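Local coordinates for protein nucleoporin nup120 (Schizosaccharomyces pombe, PDB 4GQ2) that serves as a structural component of the nuclear pore complex and can contribute to docking of transiently associated nuclear transport factors, at residues Asp174-Ile179 / Ile238-Phe243; Ala440-Phe444 / Arg505-Val510; Leu616-Tyr620 / Leu700-Gln706; Phe773-Leu777 / Leu816-Leu820. All blocks are in the same frame, centred on the assembly; numbering follows the deposited sequence.

Overall arrangement
The chain runs from a propeller domain into a long alpha-helical part, and the four contacts follow one another along it. None nests in or crosses another. Contact 1 closes a loop between the first strands of two consecutive four-stranded sheets. Contact 2 closes one between helices 434-443 and 492-515, in the helical block inserted between two propeller strands; its centre is about 42 Å from that of contact 1. Contact 3 then ties helix 612-624 to the end of helix 672-703. Contact 4 joins helices 770-777 and 812-822. Contacts 3 and 4 lie across the chain's centre from contact 1, and their own centres are about 36 Å apart.

Contact 1 (Asp174-Ile179 / Ile238-Phe243); sequences DLMAAI and IISMIF
L175 and M241 are two of the bumps that reach across between the strands, and F243 is the third. L175 CD1 settles on the I239-S240 peptide, 3.7 Å from I239 C and equally near S240 N. M241 CG lies between the backbone N and the carbonyl carbon (chi1 57°), and the chain beyond is extended, which lifts CE to 3.3 Å from L175 O. The same methyl touches L175 CB at 4.0 Å. The small A177 CB meets F243 CB at 4.5 Å. The F243 ring fills the end of the interface. I179 CA sits over its centre, 4.2 Å from the ring centroid and 5° off the normal, a CH-pi contact. I179 CD1 adds a 3.6 Å contact to F243 CD1. The axes of the two short strand segments lie 6.9 Å apart at their closest and run parallel within 7°, with no hydrogen bonds between them. They are the first strands of two successive propeller blades, joined by side chains packing on each other and on the facing backbone. L175 and M241 also touch S187 on strand 183-188. I179 and M241 reach strand 249-254. M176 CB points away from the second strand, and its side chain touches Y130 and I132 of strand 126-133.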
loop_
_atom_site.group_PDB
_atom_site.type_symbol
_atom_site.label_atom_id
_atom_site.label_comp_id
_atom_site.label_asym_id
_atom_site.label_seq_id
_atom_site.Cartn_x
_atom_site.Cartn_y
_atom_site.Cartn_z
ATOM N N ASP A 174 23.388 39.008 -2.262
ATOM C CA ASP A 174 22.116 38.828 -2.940
ATOM C C ASP A 174 22.081 37.576 -3.826
ATOM O O ASP A 174 21.195 36.738 -3.688
ATOM C CB ASP A 174 21.789 40.079 -3.759
ATOM C CG ASP A 174 20.336 40.136 -4.181
ATOM O OD1 ASP A 174 19.443 40.008 -3.309
ATOM O OD2 ASP A 174 20.089 40.324 -5.388
ATOM N N LEU A 175 23.040 37.458 -4.736
ATOM C CA LEU A 175 23.109 36.297 -5.613
ATOM C C LEU A 175 24.497 35.675 -5.568
ATOM O O LEU A 175 25.486 36.373 -5.327
ATOM C CB LEU A 175 22.728 36.669 -7.050
ATOM C CG LEU A 175 21.304 37.179 -7.322
ATOM C CD1 LEU A 175 21.221 37.840 -8.691
ATOM C CD2 LEU A 175 20.274 36.062 -7.208
ATOM N N MET A 176 24.555 34.361 -5.782
ATOM C CA MET A 176 25.816 33.622 -5.791
ATOM C C MET A 176 26.001 32.862 -7.094
ATOM O O MET A 176 25.029 32.495 -7.759
ATOM C CB MET A 176 25.877 32.606 -4.651
ATOM C CG MET A 176 25.490 33.119 -3.273
ATOM S SD MET A 176 25.182 31.748 -2.137
ATOM C CE MET A 176 26.833 31.122 -1.833
ATOM N N ALA A 177 27.260 32.619 -7.442
ATOM C CA ALA A 177 27.606 31.665 -8.489
ATOM C C ALA A 177 28.968 31.062 -8.179
ATOM O O ALA A 177 29.997 31.736 -8.288
ATOM C CB ALA A 177 27.595 32.319 -9.869
ATOM N N ALA A 178 28.958 29.801 -7.761
ATOM C CA ALA A 178 30.173 29.027 -7.548
ATOM C C ALA A 178 31.009 29.022 -8.824
ATOM O O ALA A 178 30.495 28.771 -9.915
ATOM C CB ALA A 178 29.821 27.603 -7.142
ATOM N N ILE A 179 32.295 29.318 -8.686
ATOM C CA ILE A 179 33.211 29.310 -9.828
ATOM C C ILE A 179 33.974 27.989 -9.845
ATOM O O ILE A 179 34.291 27.454 -10.908
ATOM C CB ILE A 179 34.187 30.513 -9.771
ATOM C CG1 ILE A 179 33.428 31.844 -9.886
ATOM C CG2 ILE A 179 35.285 30.402 -10.826
ATOM C CD1 ILE A 179 32.408 31.908 -11.007
ATOM N N ILE A 238 23.606 43.611 -10.109
ATOM C CA ILE A 238 23.364 42.335 -10.776
ATOM C C ILE A 238 21.990 41.812 -10.371
ATOM O O ILE A 238 21.690 41.680 -9.181
ATOM C CB ILE A 238 24.457 41.288 -10.446
ATOM C CG1 ILE A 238 25.870 41.875 -10.624
ATOM C CG2 ILE A 238 24.264 40.013 -11.269
ATOM C CD1 ILE A 238 26.259 42.208 -12.050
ATOM N N ILE A 239 21.153 41.543 -11.367
ATOM C CA ILE A 239 19.816 40.998 -11.118
ATOM C C ILE A 239 19.689 39.545 -11.578
ATOM O O ILE A 239 18.660 38.912 -11.362
ATOM C CB ILE A 239 18.702 41.867 -11.742
ATOM C CG1 ILE A 239 18.875 41.967 -13.261
ATOM C CG2 ILE A 239 18.679 43.242 -11.084
ATOM C CD1 ILE A 239 17.595 42.289 -14.004
ATOM N N SER A 240 20.748 39.036 -12.209
ATOM C CA SER A 240 20.821 37.650 -12.669
ATOM C C SER A 240 22.229 37.367 -13.194
ATOM O O SER A 240 22.750 38.123 -14.016
ATOM C CB SER A 240 19.788 37.396 -13.775
ATOM O OG SER A 240 19.387 36.039 -13.816
ATOM N N MET A 241 22.849 36.291 -12.715
ATOM C CA MET A 241 24.172 35.891 -13.210
ATOM C C MET A 241 24.379 34.379 -13.259
ATOM O O MET A 241 23.897 33.648 -12.389
ATOM C CB MET A 241 25.305 36.567 -12.419
ATOM C CG MET A 241 25.295 36.330 -10.915
ATOM S SD MET A 241 26.860 36.820 -10.160
ATOM C CE MET A 241 26.517 36.553 -8.425
ATOM N N ILE A 242 25.097 33.930 -14.289
ATOM C CA ILE A 242 25.411 32.511 -14.482
ATOM C C ILE A 242 26.870 32.287 -14.884
ATOM O O ILE A 242 27.455 33.071 -15.631
ATOM C CB ILE A 242 24.480 31.823 -15.513
ATOM C CG1 ILE A 242 24.373 32.652 -16.799
ATOM C CG2 ILE A 242 23.102 31.568 -14.913
ATOM C CD1 ILE A 242 23.873 31.874 -18.001
ATOM N N PHE A 243 27.441 31.204 -14.373
ATOM C CA PHE A 243 28.811 30.817 -14.659
ATOM C C PHE A 243 28.839 29.778 -15.777
ATOM O O PHE A 243 28.045 28.840 -15.774
ATOM C CB PHE A 243 29.459 30.259 -13.386
ATOM C CG PHE A 243 30.744 29.512 -13.625
ATOM C CD1 PHE A 243 31.879 30.170 -14.099
ATOM C CD2 PHE A 243 30.827 28.146 -13.355
ATOM C CE1 PHE A 243 33.068 29.480 -14.300
ATOM C CE2 PHE A 243 32.011 27.450 -13.561
ATOM C CZ PHE A 243 33.134 28.117 -14.032
#

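Contact 2 (Ala440-Phe444 / Arg505-Val510); sequences ALLSF and RFAKLV
The edge-to-face pair of F444 and F506 belongs to the helical block inserted between strands 390-395 and 520-525 of the propeller domain. The edge of F506 points at the face of F444. The ring centroids are 5.1 Å apart and the planes stand at 83°. F506 CD1 lies over the centre of the F444 ring, with F444 CG at 3.8 Å. The next atom along that edge, F506 CE1, comes to 3.5 Å from L441 N. With CG anti to the backbone N (chi1 -172°), F506 extends across to helix 434-443 and packs beside its last turn. F444 is the first residue past that helix, and its CB points toward helix 492-515. The rim of the F444 ring is met by L509 CD2 and by R505 CB; the charged end of R505 instead pairs with E502. A440 makes the closest backbone approach, its CA 5.7 Å from V510 CA. Its methyl is boxed in: A440 CB is 3.6 Å from V510 CG2, 3.8 Å from F506 CE1 and 3.9 Å from L509 CG. F506 also touches V471 and I475 of helix 464-478, and I427 of helix 419-428. The arrangement is apolar helix-to-helix packing with a T-shaped aromatic pair, in which a small alanine lets the two backbones come close.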
loop_
_atom_site.group_PDB
_atom_site.type_symbol
_atom_site.label_atom_id
_atom_site.label_comp_id
_atom_site.label_asym_id
_atom_site.label_seq_id
_atom_site.Cartn_x
_atom_site.Cartn_y
_atom_site.Cartn_z
ATOM N N ALA A 440 -1.230 17.821 11.426
ATOM C CA ALA A 440 -2.684 17.701 11.525
ATOM C C ALA A 440 -3.094 16.886 12.755
ATOM O O ALA A 440 -4.049 17.234 13.449
ATOM C CB ALA A 440 -3.250 17.077 10.267
ATOM N N LEU A 441 -2.359 15.807 13.021
ATOM C CA LEU A 441 -2.609 14.964 14.185
ATOM C C LEU A 441 -2.489 15.725 15.513
ATOM O O LEU A 441 -3.264 15.474 16.437
ATOM C CB LEU A 441 -1.681 13.743 14.176
ATOM C CG LEU A 441 -1.994 12.632 15.180
ATOM C CD1 LEU A 441 -3.424 12.137 15.008
ATOM C CD2 LEU A 441 -1.002 11.489 15.028
ATOM N N LEU A 442 -1.515 16.634 15.598
ATOM C CA LEU A 442 -1.341 17.530 16.748
ATOM C C LEU A 442 -2.618 18.308 17.067
ATOM O O LEU A 442 -3.103 18.300 18.199
ATOM C CB LEU A 442 -0.217 18.527 16.467
ATOM C CG LEU A 442 1.136 18.486 17.183
ATOM C CD1 LEU A 442 1.901 17.195 16.949
ATOM C CD2 LEU A 442 1.960 19.677 16.719
ATOM N N SER A 443 -3.154 18.967 16.045
ATOM C CA SER A 443 -4.369 19.767 16.143
ATOM C C SER A 443 -5.563 18.971 16.678
ATOM O O SER A 443 -6.432 19.525 17.353
ATOM C CB SER A 443 -4.686 20.377 14.771
ATOM O OG SER A 443 -5.979 20.957 14.736
ATOM N N PHE A 444 -5.596 17.674 16.378
ATOM C CA PHE A 444 -6.679 16.794 16.830
ATOM C C PHE A 444 -6.385 16.223 18.219
ATOM O O PHE A 444 -6.921 15.181 18.608
ATOM C CB PHE A 444 -6.956 15.689 15.790
ATOM C CG PHE A 444 -7.909 16.107 14.694
ATOM C CD1 PHE A 444 -7.685 17.272 13.949
ATOM C CD2 PHE A 444 -9.034 15.338 14.399
ATOM C CE1 PHE A 444 -8.565 17.662 12.946
ATOM C CE2 PHE A 444 -9.914 15.722 13.390
ATOM C CZ PHE A 444 -9.681 16.886 12.667
ATOM N N ARG A 505 -12.911 15.919 8.260
ATOM C CA ARG A 505 -12.249 17.131 8.751
ATOM C C ARG A 505 -10.745 16.936 8.787
ATOM O O ARG A 505 -9.985 17.810 8.367
ATOM C CB ARG A 505 -12.733 17.507 10.153
ATOM C CG ARG A 505 -14.075 18.208 10.182
ATOM C CD ARG A 505 -14.542 18.481 11.609
ATOM N NE ARG A 505 -15.999 18.568 11.635
ATOM C CZ ARG A 505 -16.808 17.650 12.161
ATOM N NH1 ARG A 505 -16.313 16.569 12.764
ATOM N NH2 ARG A 505 -18.122 17.831 12.102
ATOM N N PHE A 506 -10.324 15.783 9.297
ATOM C CA PHE A 506 -8.913 15.474 9.391
ATOM C C PHE A 506 -8.263 15.463 8.004
ATOM O O PHE A 506 -7.189 16.044 7.814
ATOM C CB PHE A 506 -8.691 14.147 10.111
ATOM C CG PHE A 506 -7.258 13.876 10.404
ATOM C CD1 PHE A 506 -6.626 14.500 11.473
ATOM C CD2 PHE A 506 -6.516 13.029 9.586
ATOM C CE1 PHE A 506 -5.285 14.264 11.737
ATOM C CE2 PHE A 506 -5.173 12.791 9.842
ATOM C CZ PHE A 506 -4.555 13.410 10.920
ATOM N N ALA A 507 -8.933 14.828 7.042
ATOM C CA ALA A 507 -8.450 14.763 5.665
ATOM C C ALA A 507 -8.340 16.149 5.049
ATOM O O ALA A 507 -7.371 16.439 4.336
ATOM C CB ALA A 507 -9.344 13.864 4.822
ATOM N N LYS A 508 -9.322 17.003 5.332
ATOM C CA LYS A 508 -9.297 18.394 4.856
ATOM C C LYS A 508 -8.132 19.184 5.443
ATOM O O LYS A 508 -7.476 19.939 4.733
ATOM C CB LYS A 508 -10.619 19.115 5.142
ATOM C CG LYS A 508 -11.693 18.881 4.092
ATOM C CD LYS A 508 -12.758 19.969 4.157
ATOM C CE LYS A 508 -13.813 19.812 3.071
ATOM N NZ LYS A 508 -14.831 18.774 3.403
ATOM N N LEU A 509 -7.866 18.996 6.731
ATOM C CA LEU A 509 -6.740 19.670 7.373
ATOM C C LEU A 509 -5.411 19.218 6.773
ATOM O O LEU A 509 -4.545 20.044 6.476
ATOM C CB LEU A 509 -6.759 19.445 8.886
ATOM C CG LEU A 509 -5.658 20.146 9.689
ATOM C CD1 LEU A 509 -5.525 21.620 9.301
ATOM C CD2 LEU A 509 -5.876 19.965 11.195
ATOM N N VAL A 510 -5.269 17.907 6.590
ATOM C CA VAL A 510 -4.075 17.335 5.994
ATOM C C VAL A 510 -3.826 17.919 4.601
ATOM O O VAL A 510 -2.746 18.451 4.338
ATOM C CB VAL A 510 -4.160 15.799 5.936
ATOM C CG1 VAL A 510 -3.043 15.229 5.070
ATOM C CG2 VAL A 510 -4.083 15.221 7.338
#

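Contact 3 (Leu616-Tyr620 / Leu700-Gln706); sequences LWVFY and LSLITSQ
Y620, S701 and L616 carry this contact. S701 OG donates a hydrogen bond to L616 O at 3.2 Å, with a C=O...donor angle of 143°. This oxygen already takes Y620 N at 2.9 Å, the two donors coming from opposite faces of the carbonyl plane. This buried carbonyl is thus gripped twice, within its helix and from the neighbouring one. L616 CD2 lies over the backbone of S701, and its CD1 comes to 3.6 Å from T704 OG1. A chi1 of 173° sets Y620 CG opposite its backbone N and carries the ring out over helix 672-703. There S705 CB sits over one ring face, offset toward the rim, 3.8 Å from the centroid, a CH-pi contact. S705 OG donates a hydrogen bond to S701 O at 2.8 Å, almost in line with the carbonyl (177°), which holds the hydroxyl turned toward its own segment. Y620 CE1 meets L702 CG at 3.8 Å. Replacing Y620 with alanine would probably open a gap between S705, L702 and I633 of helix 630-641. The result is a close helix-helix approach at one small serine, S701, with S705 packing on Y620 from the turn that ends helix 672-703, within the Nup120 helical domain.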
loop_
_atom_site.group_PDB
_atom_site.type_symbol
_atom_site.label_atom_id
_atom_site.label_comp_id
_atom_site.label_asym_id
_atom_site.label_seq_id
_atom_site.Cartn_x
_atom_site.Cartn_y
_atom_site.Cartn_z
ATOM N N LEU A 616 -21.413 -14.118 -16.780
ATOM C CA LEU A 616 -21.718 -12.811 -17.363
ATOM C C LEU A 616 -23.154 -12.378 -17.076
ATOM O O LEU A 616 -23.410 -11.199 -16.821
ATOM C CB LEU A 616 -21.470 -12.809 -18.874
ATOM C CG LEU A 616 -20.032 -12.644 -19.367
ATOM C CD1 LEU A 616 -19.934 -12.997 -20.844
ATOM C CD2 LEU A 616 -19.517 -11.232 -19.134
ATOM N N TRP A 617 -24.075 -13.341 -17.106
ATOM C CA TRP A 617 -25.496 -13.077 -16.909
ATOM C C TRP A 617 -25.794 -12.774 -15.479
ATOM O O TRP A 617 -26.552 -11.839 -15.173
ATOM C CB TRP A 617 -26.334 -14.259 -17.387
ATOM C CG TRP A 617 -27.814 -13.976 -17.424
ATOM C CD1 TRP A 617 -28.526 -13.297 -18.415
ATOM C CD2 TRP A 617 -28.822 -14.356 -16.426
ATOM N NE1 TRP A 617 -29.862 -13.233 -18.105
ATOM C CE2 TRP A 617 -30.110 -13.848 -16.927
ATOM C CE3 TRP A 617 -28.792 -15.039 -15.215
ATOM C CZ2 TRP A 617 -31.295 -14.029 -16.228
ATOM C CZ3 TRP A 617 -29.997 -15.212 -14.518
ATOM C CH2 TRP A 617 -31.217 -14.722 -15.015
ATOM N N VAL A 618 -25.208 -13.560 -14.578
ATOM C CA VAL A 618 -25.372 -13.296 -13.151
ATOM C C VAL A 618 -24.781 -11.919 -12.850
ATOM O O VAL A 618 -25.418 -11.103 -12.182
ATOM C CB VAL A 618 -24.754 -14.408 -12.266
ATOM C CG1 VAL A 618 -24.615 -13.952 -10.822
ATOM C CG2 VAL A 618 -25.604 -15.671 -12.327
ATOM N N PHE A 619 -23.592 -11.657 -13.399
ATOM C CA PHE A 619 -22.886 -10.400 -13.182
ATOM C C PHE A 619 -23.722 -9.208 -13.616
ATOM O O PHE A 619 -23.857 -8.235 -12.875
ATOM C CB PHE A 619 -21.542 -10.390 -13.920
ATOM C CG PHE A 619 -20.736 -9.140 -13.687
ATOM C CD1 PHE A 619 -20.983 -7.981 -14.424
ATOM C CD2 PHE A 619 -19.746 -9.114 -12.719
ATOM C CE1 PHE A 619 -20.253 -6.824 -14.200
ATOM C CE2 PHE A 619 -19.012 -7.964 -12.489
ATOM C CZ PHE A 619 -19.261 -6.817 -13.234
ATOM N N TYR A 620 -24.270 -9.289 -14.827
ATOM C CA TYR A 620 -25.141 -8.246 -15.352
ATOM C C TYR A 620 -26.352 -8.056 -14.441
ATOM O O TYR A 620 -26.720 -6.926 -14.117
ATOM C CB TYR A 620 -25.578 -8.592 -16.781
ATOM C CG TYR A 620 -26.619 -7.666 -17.364
ATOM C CD1 TYR A 620 -26.260 -6.437 -17.916
ATOM C CD2 TYR A 620 -27.969 -8.020 -17.368
ATOM C CE1 TYR A 620 -27.218 -5.582 -18.448
ATOM C CE2 TYR A 620 -28.932 -7.178 -17.905
ATOM C CZ TYR A 620 -28.551 -5.961 -18.444
ATOM O OH TYR A 620 -29.506 -5.122 -18.974
ATOM N N LEU A 700 -19.319 -5.798 -22.236
ATOM C CA LEU A 700 -19.485 -7.186 -22.677
ATOM C C LEU A 700 -20.604 -7.905 -21.924
ATOM O O LEU A 700 -21.412 -8.614 -22.525
ATOM C CB LEU A 700 -18.159 -7.947 -22.555
ATOM C CG LEU A 700 -17.273 -8.077 -23.802
ATOM C CD1 LEU A 700 -17.602 -7.073 -24.905
ATOM C CD2 LEU A 700 -15.795 -8.022 -23.438
ATOM N N SER A 701 -20.657 -7.693 -20.612
ATOM C CA SER A 701 -21.711 -8.243 -19.767
ATOM C C SER A 701 -23.110 -7.735 -20.125
ATOM O O SER A 701 -24.087 -8.479 -20.026
ATOM C CB SER A 701 -21.406 -7.938 -18.297
ATOM O OG SER A 701 -22.543 -8.165 -17.486
ATOM N N LEU A 702 -23.209 -6.466 -20.506
ATOM C CA LEU A 702 -24.485 -5.883 -20.929
ATOM C C LEU A 702 -24.962 -6.529 -22.235
ATOM O O LEU A 702 -26.095 -6.994 -22.328
ATOM C CB LEU A 702 -24.346 -4.364 -21.104
ATOM C CG LEU A 702 -25.629 -3.536 -21.276
ATOM C CD1 LEU A 702 -25.424 -2.140 -20.725
ATOM C CD2 LEU A 702 -26.094 -3.465 -22.726
ATOM N N ILE A 703 -24.069 -6.544 -23.221
ATOM C CA ILE A 703 -24.320 -7.045 -24.564
ATOM C C ILE A 703 -24.828 -8.487 -24.568
ATOM O O ILE A 703 -25.834 -8.785 -25.208
ATOM C CB ILE A 703 -23.023 -6.950 -25.408
ATOM C CG1 ILE A 703 -22.679 -5.490 -25.707
ATOM C CG2 ILE A 703 -23.131 -7.759 -26.699
ATOM C CD1 ILE A 703 -21.259 -5.295 -26.204
ATOM N N THR A 704 -24.143 -9.368 -23.842
ATOM C CA THR A 704 -24.447 -10.800 -23.875
ATOM C C THR A 704 -25.681 -11.159 -23.048
ATOM O O THR A 704 -26.057 -12.325 -22.965
ATOM C CB THR A 704 -23.245 -11.672 -23.440
ATOM O OG1 THR A 704 -22.897 -11.383 -22.073
ATOM C CG2 THR A 704 -22.035 -11.426 -24.355
ATOM N N SER A 705 -26.307 -10.157 -22.441
ATOM C CA SER A 705 -27.545 -10.362 -21.692
ATOM C C SER A 705 -28.744 -9.769 -22.434
ATOM O O SER A 705 -29.877 -9.838 -21.955
ATOM C CB SER A 705 -27.432 -9.732 -20.304
ATOM O OG SER A 705 -26.257 -10.171 -19.646
ATOM N N GLN A 706 -28.487 -9.181 -23.600
ATOM C CA GLN A 706 -29.539 -8.565 -24.403
ATOM C C GLN A 706 -30.252 -9.547 -25.319
ATOM O O GLN A 706 -29.613 -10.352 -26.000
ATOM C CB GLN A 706 -28.956 -7.435 -25.243
ATOM C CG GLN A 706 -29.414 -6.050 -24.834
ATOM C CD GLN A 706 -29.515 -5.853 -23.338
ATOM O OE1 GLN A 706 -28.519 -5.888 -22.619
ATOM N NE2 GLN A 706 -30.727 -5.627 -22.863
#

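Contact 4 (Phe773-Leu777 / Leu816-Leu820); sequences FFSAL and LVEKL
L816 O accepts the backbone N of L820 at 3.0 Å, an ordinary helical bond that sets L816 and L820 one turn apart, with the ends of both side chains reaching F773. The F773 CA-CB torsion (chi1 -174°) swings the ring to the side opposite its own backbone N and across to helix 812-822. L820 CD2 stands over the ring's centre, 3.7 Å from the centroid and 11° off the normal, a CH-pi contact. L816 CD1 comes in at the ring edge, 3.9 Å from F773 CD1. K819 CB lies in the ring plane, 3.7 Å from F773 CE1. L777 covers the aliphatic part of that lysine, with L777 CD1 3.9 Å from K819 CG. The branches of L816 divide the work: CD1 meets F773 and L777, while CD2 lies 4.0 Å from F774 CD1. A glycine in place of F773 would probably leave L820 CD2 and K819 CB without their ring partner and open a gap between the helices. L816 and F774 both also touch L735 of helix 719-739, which joins the same core. The short helix segments cross at 104°, with axes 10.8 Å apart. This is steep, largely side-chain-mediated packing of leucines round a phenylalanine, with no hydrogen bond between the two segments, in the alpha-helical part of the protein.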
loop_
_atom_site.group_PDB
_atom_site.type_symbol
_atom_site.label_atom_id
_atom_site.label_comp_id
_atom_site.label_asym_id
_atom_site.label_seq_id
_atom_site.Cartn_x
_atom_site.Cartn_y
_atom_site.Cartn_z
ATOM N N PHE A 773 8.976 -3.006 -4.466
ATOM C CA PHE A 773 9.682 -4.282 -4.625
ATOM C C PHE A 773 9.477 -4.821 -6.052
ATOM O O PHE A 773 10.442 -5.180 -6.731
ATOM C CB PHE A 773 9.144 -5.258 -3.578
ATOM C CG PHE A 773 9.861 -6.577 -3.515
ATOM C CD1 PHE A 773 9.522 -7.611 -4.373
ATOM C CD2 PHE A 773 10.821 -6.812 -2.533
ATOM C CE1 PHE A 773 10.152 -8.844 -4.286
ATOM C CE2 PHE A 773 11.457 -8.043 -2.443
ATOM C CZ PHE A 773 11.120 -9.064 -3.318
ATOM N N PHE A 774 8.223 -4.868 -6.505
ATOM C CA PHE A 774 7.919 -5.219 -7.896
ATOM C C PHE A 774 8.684 -4.323 -8.872
ATOM O O PHE A 774 9.233 -4.800 -9.869
ATOM C CB PHE A 774 6.418 -5.085 -8.155
ATOM C CG PHE A 774 6.016 -5.321 -9.589
ATOM C CD1 PHE A 774 5.979 -6.614 -10.117
ATOM C CD2 PHE A 774 5.657 -4.259 -10.404
ATOM C CE1 PHE A 774 5.581 -6.836 -11.422
ATOM C CE2 PHE A 774 5.266 -4.474 -11.723
ATOM C CZ PHE A 774 5.230 -5.767 -12.234
ATOM N N SER A 775 8.709 -3.025 -8.578
ATOM C CA SER A 775 9.370 -2.055 -9.437
ATOM C C SER A 775 10.843 -2.398 -9.582
ATOM O O SER A 775 11.394 -2.355 -10.679
ATOM C CB SER A 775 9.189 -0.642 -8.879
ATOM O OG SER A 775 7.828 -0.251 -8.951
ATOM N N ALA A 776 11.466 -2.775 -8.472
ATOM C CA ALA A 776 12.881 -3.121 -8.466
ATOM C C ALA A 776 13.182 -4.363 -9.310
ATOM O O ALA A 776 14.206 -4.410 -9.986
ATOM C CB ALA A 776 13.384 -3.283 -7.045
ATOM N N LEU A 777 12.280 -5.347 -9.300
ATOM C CA LEU A 777 12.465 -6.576 -10.091
ATOM C C LEU A 777 12.404 -6.335 -11.599
ATOM O O LEU A 777 12.916 -7.135 -12.382
ATOM C CB LEU A 777 11.429 -7.642 -9.718
ATOM C CG LEU A 777 11.498 -8.248 -8.317
ATOM C CD1 LEU A 777 10.226 -9.026 -8.007
ATOM C CD2 LEU A 777 12.733 -9.127 -8.180
ATOM N N LEU A 816 6.004 -12.719 -8.506
ATOM C CA LEU A 816 6.165 -11.646 -7.536
ATOM C C LEU A 816 6.120 -12.180 -6.106
ATOM O O LEU A 816 7.021 -11.886 -5.309
ATOM C CB LEU A 816 5.143 -10.517 -7.756
ATOM C CG LEU A 816 5.144 -9.399 -6.707
ATOM C CD1 LEU A 816 6.529 -8.772 -6.577
ATOM C CD2 LEU A 816 4.095 -8.341 -7.038
ATOM N N VAL A 817 5.096 -12.978 -5.800
ATOM C CA VAL A 817 4.933 -13.560 -4.458
ATOM C C VAL A 817 6.117 -14.455 -4.074
ATOM O O VAL A 817 6.584 -14.422 -2.919
ATOM C CB VAL A 817 3.600 -14.334 -4.318
ATOM C CG1 VAL A 817 3.506 -15.023 -2.967
ATOM C CG2 VAL A 817 2.417 -13.395 -4.501
ATOM N N GLU A 818 6.616 -15.221 -5.044
ATOM C CA GLU A 818 7.752 -16.117 -4.813
ATOM C C GLU A 818 8.979 -15.321 -4.371
ATOM O O GLU A 818 9.673 -15.720 -3.437
ATOM C CB GLU A 818 8.049 -16.969 -6.056
ATOM C CG GLU A 818 8.917 -18.198 -5.802
ATOM C CD GLU A 818 10.388 -17.990 -6.127
ATOM O OE1 GLU A 818 10.752 -16.923 -6.667
ATOM O OE2 GLU A 818 11.192 -18.904 -5.851
ATOM N N LYS A 819 9.217 -14.180 -5.018
ATOM C CA LYS A 819 10.334 -13.305 -4.647
ATOM C C LYS A 819 10.149 -12.686 -3.270
ATOM O O LYS A 819 11.102 -12.588 -2.485
ATOM C CB LYS A 819 10.545 -12.211 -5.688
ATOM C CG LYS A 819 11.243 -12.676 -6.955
ATOM C CD LYS A 819 12.683 -13.087 -6.676
ATOM C CE LYS A 819 13.439 -13.387 -7.960
ATOM N NZ LYS A 819 12.714 -14.359 -8.823
ATOM N N LEU A 820 8.921 -12.271 -2.974
ATOM C CA LEU A 820 8.603 -11.715 -1.659
ATOM C C LEU A 820 8.908 -12.757 -0.588
ATOM O O LEU A 820 9.474 -12.439 0.462
ATOM C CB LEU A 820 7.136 -11.264 -1.583
ATOM C CG LEU A 820 6.757 -9.949 -2.285
ATOM C CD1 LEU A 820 5.242 -9.765 -2.342
ATOM C CD2 LEU A 820 7.404 -8.762 -1.589
#